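Local coordinates for hypothetical protein Atu2144 (Agrobacterium tumefaciens, PDB 2ODF), which is of unknown function but probably acts as an amidohydrolase on N-formylglutamate or a related amide, at residues 59-65 with 152-156; 30-34 with 77-81; 176-180 with 218-222. One frame throughout, in Å; residues are numbered along the deposited sequence.

In the fold
A central sheet is often held together by segments that are distant in sequence, and this chain is a worked example. Segment 30-34 comes first, ending strand 27-31; segment 59-65 then opens helix 62-73, and segment 77-81 closes contact 2 across a loop of 42 residues. Only after helix 116-143 does strand 149-156 supply 152-156 and close contact 1, so contacts 1 and 2 cross. They meet directly, Ile153 N lying 2.9 Å from Val30 O. Contact 3 follows in series, closing a loop of 37 residues between 176-180 and 218-222, which bring helix 178-186 onto strand 220-227. That strand borders 149-156, with Thr152 N 3.0 Å from Val222 O, and all three contacts reach the same mixed sheet.

Contact 1 (59-65 with 152-156); sequences DPGALAV and TIHSF
Ser155, Asp59 and Ile153 carry this contact, in which the loop leading into a helix is fastened to the last residues of a strand. Residues 152-156 are extended, while Asp59 and Pro60 run as open loop and Gly61, at phi 91° and psi -24°, takes the N-cap position before helix 62-73. Val65 N donates to Gly61 O (3.0 Å), starting the helical pattern, and Ala62 N reaches back to Asp59 O (3.1 Å). The CA atoms of Asp59 and Ser155 stand 5.0 Å apart, those of Ala62 and His154 5.4 Å.

Ser155 is gripped twice. Its backbone N gives a hydrogen bond to Asp59 OD2 (2.9 Å, 153° at the hydrogen), with Asp59 in the m rotamer, and its hydroxyl, held at chi1 near +72° (p), donates from OG to Pro60 O at 2.7 Å. This joins helix and sheet in an alpha/beta fold: helix 62-73 lies against the mixed central sheet, its N-terminal end at the C-terminal end of strand 149-156. The other carboxylate oxygen of Asp59, OD1, takes a weak hydrogen bond from His33 ND1, so one side chain connects two neighbouring strand ends.

Ile153, two residues back along the strand and in the m,m rotamer, supplies the apolar part. Its CG2 lies 4.2 Å from Ala62 CB and 4.4 Å from Val65 CG1, and its side chain also touches Ala66 and Leu69 on later turns of the helix. The same Ile153 CG2 makes a van der Waals contact with Ala62 O at 3.4 Å. Between these two regions, Ala62 CB lies 4.0 Å from Ser155 N.

Contact 2 (30-34 with 77-81); sequences VCEHA and LVYQR
Two adjacent parallel strands, joined by a beta-alpha-beta crossover through helix 62-73, pair here inside the mixed sheet. Val30 (phi/psi -132°/130°) sits beside Val78, their CA atoms 5.0 Å apart and their side chains on the same face, against helix 116-143. Its CA makes a CA-H...O contact with Val78 O at 3.3 Å.

Cys31, opposite Tyr79 at a CA separation of 4.7 Å, bonds with the residues on either side of it, as a parallel pair requires: Cys31 N donates to Val78 O (3.0 Å, 156°), and Gln80 N to Cys31 O (3.3 Å, 165°). Its CB, on the other face, meets Tyr79 CB at 4.1 Å and Leu77 CD1 at 4.3 Å. The strand ends here, and a type I turn runs from Cys31 to Ala34. Glu32 (-70°/-31°) points away from the partner strand. Its OE2 is hydrogen-bonded to Thr209, while its backbone O lies 3.4 Å from Gln80 CB. The CA-to-CB bond of His33 also points away; NE2 is hydrogen-bonded to Asp88, and ND1 weakly to Asp59. Ala34 swings back toward 77-81 and touches Leu63 of helix 62-73, its CB 3.5 Å from Gln80 O and 3.8 Å from Tyr79 CB.

Contact 3 (176-180 with 218-222); sequences DSRLA and GLLNV
An Asx turn at a helix start, packed on a strand of the mixed alpha/beta sheet, is the motif here. Asp176, chi1 t, accepts Arg178 N at OD1 (3.1 Å), just before helix 178-186. The same carboxylate forms a two-pronged salt bridge with the m,t,m side chain of Arg178: NE to Asp176 OD1 and NH2 to Asp176 OD2, both 2.9 Å. So steadied, the guanidinium reaches over to the strand's leading loop, Arg178 NH2 donating to Gly218 O at 2.8 Å, and water 2 links Arg178 NH1 (2.9 Å) to that same Gly218 O (2.7 Å). Leu220, in the m,t rotamer, lays its CD2 over one face of the guanidinium, 3.5 Å from Arg178 CZ.

Deeper in, Leu179 (t,p) points toward the strand 220-227, with CB 3.6 Å from Asn221 O and CD2 3.8 Å from CG1 of Val222, whose chi1 is p. Helix 234-256 packs on Leu179 as well. The nearest CA pairs, Leu179 with Leu220 and Ala180 with Val222, are 6.0 Å apart, and waters bridge the backbones. Water 1 donates to Asp176 O and Asn221 O (both 2.7 Å) and accepts from Ala180 N (3.1 Å); water 3 accepts from Leu179 N and Asn221 N, each at 3.1 Å.

Contact 1 (59-65 with 152-156)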
loop_
_atom_site.group_PDB
_atom_site.type_symbol
_atom_site.label_atom_id
_atom_site.label_comp_id
_atom_site.label_asym_id
_atom_site.label_seq_id
_atom_site.Cartn_x
_atom_site.Cartn_y
_atom_site.Cartn_z
ATOM N N ASP A 59 16.834 13.128 -6.113
ATOM C CA ASP A 59 18.157 13.359 -5.506
ATOM C C ASP A 59 19.145 13.446 -6.667
ATOM O O ASP A 59 19.607 12.408 -7.187
ATOM C CB ASP A 59 18.566 12.193 -4.604
ATOM C CG ASP A 59 17.814 12.145 -3.303
ATOM O OD1 ASP A 59 16.748 12.813 -3.159
ATOM O OD2 ASP A 59 18.257 11.363 -2.421
ATOM N N PRO A 60 19.496 14.675 -7.084
ATOM C CA PRO A 60 20.457 14.808 -8.184
ATOM C C PRO A 60 21.788 14.171 -7.834
ATOM O O PRO A 60 22.282 14.342 -6.712
ATOM C CB PRO A 60 20.643 16.327 -8.350
ATOM C CG PRO A 60 19.744 16.985 -7.400
ATOM C CD PRO A 60 19.085 15.972 -6.512
ATOM N N GLY A 61 22.328 13.408 -8.772
ATOM C CA GLY A 61 23.616 12.755 -8.594
ATOM C C GLY A 61 23.522 11.353 -8.015
ATOM O O GLY A 61 24.431 10.579 -8.187
ATOM N N ALA A 62 22.440 11.051 -7.293
ATOM C CA ALA A 62 22.378 9.829 -6.485
ATOM C C ALA A 62 22.373 8.539 -7.323
ATOM O O ALA A 62 23.094 7.595 -7.006
ATOM C CB ALA A 62 21.169 9.884 -5.522
ATOM N N LEU A 63 21.552 8.477 -8.369
ATOM C CA LEU A 63 21.515 7.313 -9.252
ATOM C C LEU A 63 22.865 7.171 -9.987
ATOM O O LEU A 63 23.348 6.065 -10.207
ATOM C CB LEU A 63 20.365 7.436 -10.260
ATOM C CG LEU A 63 20.182 6.338 -11.264
ATOM C CD1 LEU A 63 20.022 5.028 -10.503
ATOM C CD2 LEU A 63 18.979 6.649 -12.240
ATOM N N ALA A 64 23.478 8.306 -10.319
ATOM C CA ALA A 64 24.712 8.309 -11.091
ATOM C C ALA A 64 25.812 7.693 -10.251
ATOM O O ALA A 64 26.564 6.842 -10.739
ATOM C CB ALA A 64 25.086 9.750 -11.489
ATOM N N VAL A 65 25.889 8.139 -8.988
ATOM C CA VAL A 65 26.810 7.585 -8.001
ATOM C C VAL A 65 26.506 6.118 -7.737
ATOM O O VAL A 65 27.409 5.308 -7.699
ATOM C CB VAL A 65 26.796 8.383 -6.687
ATOM C CG1 VAL A 65 27.504 7.609 -5.573
ATOM C CG2 VAL A 65 27.428 9.768 -6.901
ATOM N N THR A 152 21.601 2.099 0.886
ATOM C CA THR A 152 20.808 3.083 0.144
ATOM C C THR A 152 21.624 4.359 -0.142
ATOM O O THR A 152 22.480 4.787 0.652
ATOM C CB THR A 152 19.483 3.419 0.850
ATOM O OG1 THR A 152 19.708 4.331 1.917
ATOM C CG2 THR A 152 18.825 2.172 1.448
ATOM N N ILE A 153 21.353 4.947 -1.304
ATOM C CA ILE A 153 22.123 6.095 -1.798
ATOM C C ILE A 153 21.214 7.287 -2.028
ATOM O O ILE A 153 20.254 7.218 -2.816
ATOM C CB ILE A 153 22.840 5.766 -3.152
ATOM C CG1 ILE A 153 23.707 4.503 -3.050
ATOM C CG2 ILE A 153 23.614 6.960 -3.665
ATOM C CD1 ILE A 153 24.861 4.564 -2.054
ATOM N N HIS A 154 21.546 8.390 -1.365
ATOM C CA HIS A 154 20.760 9.611 -1.377
ATOM C C HIS A 154 21.683 10.827 -1.581
ATOM O O HIS A 154 22.894 10.764 -1.285
ATOM C CB HIS A 154 20.035 9.811 -0.044
ATOM C CG HIS A 154 18.858 8.905 0.160
ATOM N ND1 HIS A 154 18.985 7.546 0.355
ATOM C CD2 HIS A 154 17.531 9.170 0.187
ATOM C CE1 HIS A 154 17.781 7.020 0.521
ATOM N NE2 HIS A 154 16.883 7.982 0.407
ATOM N N SER A 155 21.106 11.928 -2.053
ATOM C CA SER A 155 21.781 13.224 -2.005
ATOM C C SER A 155 20.887 14.243 -1.350
ATOM O O SER A 155 19.642 14.074 -1.261
ATOM C CB SER A 155 22.281 13.711 -3.402
ATOM O OG SER A 155 21.237 14.131 -4.269
ATOM N N PHE A 156 21.529 15.294 -0.854
ATOM C CA PHE A 156 20.850 16.340 -0.138
ATOM C C PHE A 156 21.339 17.699 -0.586
ATOM O O PHE A 156 22.457 17.869 -1.069
ATOM C CB PHE A 156 20.949 16.174 1.394
ATOM C CG PHE A 156 22.356 16.255 1.951
ATOM C CD1 PHE A 156 23.167 15.132 2.001
ATOM C CD2 PHE A 156 22.848 17.453 2.470
ATOM C CE1 PHE A 156 24.477 15.203 2.542
ATOM C CE2 PHE A 156 24.164 17.526 3.008
ATOM C CZ PHE A 156 24.949 16.379 3.056
#

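Contact 2 (30-34 with 77-81)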
loop_
_atom_site.group_PDB
_atom_site.type_symbol
_atom_site.label_atom_id
_atom_site.label_comp_id
_atom_site.label_asym_id
_atom_site.label_seq_id
_atom_site.Cartn_x
_atom_site.Cartn_y
_atom_site.Cartn_z
ATOM N N VAL A 30 20.333 0.438 -3.275
ATOM C CA VAL A 30 18.931 0.888 -3.375
ATOM C C VAL A 30 18.890 2.418 -3.507
ATOM O O VAL A 30 19.516 3.137 -2.722
ATOM C CB VAL A 30 18.093 0.427 -2.148
ATOM C CG1 VAL A 30 16.623 0.913 -2.262
ATOM C CG2 VAL A 30 18.230 -1.133 -1.972
ATOM N N CYS A 31 18.155 2.908 -4.492
ATOM C CA CYS A 31 18.056 4.343 -4.747
ATOM C C CYS A 31 16.603 4.743 -4.990
ATOM O O CYS A 31 16.106 4.684 -6.117
ATOM C CB CYS A 31 18.946 4.728 -5.943
ATOM S SG CYS A 31 19.160 6.480 -6.086
ATOM N N GLU A 32 15.923 5.130 -3.907
ATOM C CA GLU A 32 14.508 5.500 -3.950
ATOM C C GLU A 32 14.257 6.836 -4.689
ATOM O O GLU A 32 13.224 7.007 -5.345
ATOM C CB GLU A 32 13.934 5.591 -2.540
ATOM C CG GLU A 32 14.150 4.389 -1.653
ATOM C CD GLU A 32 15.346 4.556 -0.772
ATOM O OE1 GLU A 32 16.415 4.912 -1.307
ATOM O OE2 GLU A 32 15.231 4.333 0.446
ATOM N N HIS A 33 15.224 7.750 -4.631
ATOM C CA HIS A 33 15.058 9.086 -5.221
ATOM C C HIS A 33 15.853 9.280 -6.495
ATOM O O HIS A 33 16.288 10.387 -6.802
ATOM C CB HIS A 33 15.393 10.176 -4.192
ATOM C CG HIS A 33 14.558 10.112 -2.945
ATOM N ND1 HIS A 33 14.959 10.676 -1.758
ATOM C CD2 HIS A 33 13.370 9.507 -2.690
ATOM C CE1 HIS A 33 14.043 10.456 -0.827
ATOM N NE2 HIS A 33 13.074 9.730 -1.361
ATOM N N ALA A 34 15.958 8.203 -7.268
ATOM C CA ALA A 34 16.821 8.088 -8.427
ATOM C C ALA A 34 16.382 8.967 -9.591
ATOM O O ALA A 34 17.222 9.427 -10.367
ATOM C CB ALA A 34 16.848 6.608 -8.908
ATOM N N LEU A 77 21.673 -3.131 -8.289
ATOM C CA LEU A 77 21.105 -1.822 -7.987
ATOM C C LEU A 77 19.630 -1.863 -8.318
ATOM O O LEU A 77 19.275 -2.179 -9.444
ATOM C CB LEU A 77 21.763 -0.721 -8.794
ATOM C CG LEU A 77 21.133 0.672 -8.833
ATOM C CD1 LEU A 77 21.000 1.264 -7.439
ATOM C CD2 LEU A 77 21.977 1.566 -9.740
ATOM N N VAL A 78 18.802 -1.562 -7.329
ATOM C CA VAL A 78 17.357 -1.422 -7.494
ATOM C C VAL A 78 17.011 0.032 -7.305
ATOM O O VAL A 78 17.384 0.640 -6.297
ATOM C CB VAL A 78 16.564 -2.244 -6.485
ATOM C CG1 VAL A 78 15.039 -2.106 -6.758
ATOM C CG2 VAL A 78 16.999 -3.693 -6.530
ATOM N N TYR A 79 16.300 0.595 -8.280
ATOM C CA TYR A 79 15.991 2.006 -8.246
ATOM C C TYR A 79 14.558 2.270 -8.747
ATOM O O TYR A 79 13.971 1.479 -9.505
ATOM C CB TYR A 79 17.043 2.826 -8.982
ATOM C CG TYR A 79 17.086 2.649 -10.481
ATOM C CD1 TYR A 79 17.759 1.565 -11.056
ATOM C CD2 TYR A 79 16.487 3.563 -11.325
ATOM C CE1 TYR A 79 17.811 1.394 -12.427
ATOM C CE2 TYR A 79 16.548 3.398 -12.723
ATOM C CZ TYR A 79 17.205 2.307 -13.255
ATOM O OH TYR A 79 17.264 2.115 -14.633
ATOM N N GLN A 80 14.016 3.372 -8.263
ATOM C CA GLN A 80 12.682 3.840 -8.619
ATOM C C GLN A 80 12.796 4.736 -9.833
ATOM O O GLN A 80 13.639 5.648 -9.861
ATOM C CB GLN A 80 12.139 4.566 -7.383
ATOM C CG GLN A 80 10.789 5.172 -7.418
ATOM C CD GLN A 80 9.673 4.316 -8.025
ATOM O OE1 GLN A 80 9.111 3.401 -7.390
ATOM N NE2 GLN A 80 9.289 4.681 -9.212
ATOM N N ARG A 81 11.981 4.466 -10.852
ATOM C CA ARG A 81 12.054 5.206 -12.117
ATOM C C ARG A 81 11.188 6.478 -12.191
ATOM O O ARG A 81 11.253 7.189 -13.175
ATOM C CB ARG A 81 11.750 4.252 -13.281
ATOM C CG ARG A 81 12.781 3.128 -13.367
ATOM C CD ARG A 81 12.602 2.249 -14.555
ATOM N NE ARG A 81 12.849 2.959 -15.804
ATOM C CZ ARG A 81 11.903 3.398 -16.623
ATOM N NH1 ARG A 81 10.616 3.200 -16.343
ATOM N NH2 ARG A 81 12.253 4.040 -17.738
#

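Contact 3 (176-180 with 218-222)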
loop_
_atom_site.group_PDB
_atom_site.type_symbol
_atom_site.label_atom_id
_atom_site.label_comp_id
_atom_site.label_asym_id
_atom_site.label_seq_id
_atom_site.Cartn_x
_atom_site.Cartn_y
_atom_site.Cartn_z
ATOM N N ASP A 176 20.472 -0.672 14.073
ATOM C CA ASP A 176 21.667 -1.416 13.794
ATOM C C ASP A 176 22.755 -0.478 13.295
ATOM O O ASP A 176 22.705 0.002 12.140
ATOM C CB ASP A 176 21.363 -2.489 12.759
ATOM C CG ASP A 176 22.595 -3.256 12.314
ATOM O OD1 ASP A 176 23.703 -3.116 12.886
ATOM O OD2 ASP A 176 22.427 -4.026 11.362
ATOM N N SER A 177 23.749 -0.237 14.140
ATOM C CA SER A 177 24.830 0.708 13.802
ATOM C C SER A 177 26.133 0.081 13.308
ATOM O O SER A 177 27.133 0.785 13.186
ATOM C CB SER A 177 25.161 1.566 15.043
ATOM O OG SER A 177 25.733 0.744 16.056
ATOM N N ARG A 178 26.140 -1.223 13.047
ATOM C CA ARG A 178 27.397 -1.945 12.871
ATOM C C ARG A 178 28.189 -1.408 11.667
ATOM O O ARG A 178 29.348 -1.029 11.799
ATOM C CB ARG A 178 27.170 -3.459 12.709
ATOM C CG ARG A 178 26.641 -4.189 13.948
ATOM C CD ARG A 178 26.253 -5.637 13.613
ATOM N NE ARG A 178 25.106 -5.686 12.694
ATOM C CZ ARG A 178 24.732 -6.741 11.987
ATOM N NH1 ARG A 178 25.408 -7.876 12.045
ATOM N NH2 ARG A 178 23.687 -6.659 11.177
ATOM N N LEU A 179 27.579 -1.407 10.494
ATOM C CA LEU A 179 28.270 -0.877 9.310
ATOM C C LEU A 179 28.567 0.604 9.451
ATOM O O LEU A 179 29.659 1.055 9.115
ATOM C CB LEU A 179 27.486 -1.147 8.028
ATOM C CG LEU A 179 28.147 -0.716 6.698
ATOM C CD1 LEU A 179 29.604 -1.148 6.568
ATOM C CD2 LEU A 179 27.306 -1.245 5.500
ATOM N N ALA A 180 27.607 1.365 9.960
ATOM C CA ALA A 180 27.781 2.794 10.128
ATOM C C ALA A 180 28.994 3.090 11.012
ATOM O O ALA A 180 29.809 3.947 10.687
ATOM C CB ALA A 180 26.506 3.434 10.745
ATOM N N GLY A 218 18.303 -8.844 10.104
ATOM C CA GLY A 218 19.612 -8.723 10.762
ATOM C C GLY A 218 20.771 -8.387 9.850
ATOM O O GLY A 218 21.943 -8.654 10.160
ATOM N N LEU A 219 20.446 -7.783 8.707
ATOM C CA LEU A 219 21.416 -7.545 7.664
ATOM C C LEU A 219 22.203 -6.265 7.942
ATOM O O LEU A 219 21.640 -5.261 8.411
ATOM C CB LEU A 219 20.684 -7.390 6.316
ATOM C CG LEU A 219 19.764 -8.498 5.836
ATOM C CD1 LEU A 219 19.092 -8.131 4.484
ATOM C CD2 LEU A 219 20.478 -9.825 5.723
ATOM N N LEU A 220 23.497 -6.298 7.633
ATOM C CA LEU A 220 24.301 -5.100 7.682
ATOM C C LEU A 220 23.669 -4.086 6.733
ATOM O O LEU A 220 23.139 -4.437 5.662
ATOM C CB LEU A 220 25.749 -5.388 7.263
ATOM C CG LEU A 220 26.636 -6.253 8.177
ATOM C CD1 LEU A 220 27.969 -6.645 7.508
ATOM C CD2 LEU A 220 26.902 -5.538 9.498
ATOM N N ASN A 221 23.730 -2.824 7.109
ATOM C CA ASN A 221 23.071 -1.818 6.324
ATOM C C ASN A 221 23.542 -0.429 6.631
ATOM O O ASN A 221 24.022 -0.150 7.704
ATOM C CB ASN A 221 21.555 -1.901 6.550
ATOM C CG ASN A 221 21.164 -1.632 7.969
ATOM O OD1 ASN A 221 21.273 -2.515 8.861
ATOM N ND2 ASN A 221 20.681 -0.430 8.207
ATOM N N VAL A 222 23.362 0.453 5.675
ATOM C CA VAL A 222 23.644 1.854 5.898
ATOM C C VAL A 222 22.908 2.673 4.848
ATOM O O VAL A 222 22.615 2.219 3.753
ATOM C CB VAL A 222 25.188 2.141 5.830
ATOM C CG1 VAL A 222 25.704 2.024 4.345
ATOM C CG2 VAL A 222 25.526 3.497 6.404
HETATM O O HOH W 1 24.653 0.488 10.299
HETATM O O HOH W 2 24.207 -10.013 10.543
HETATM O O HOH W 3 24.753 -2.486 9.996
#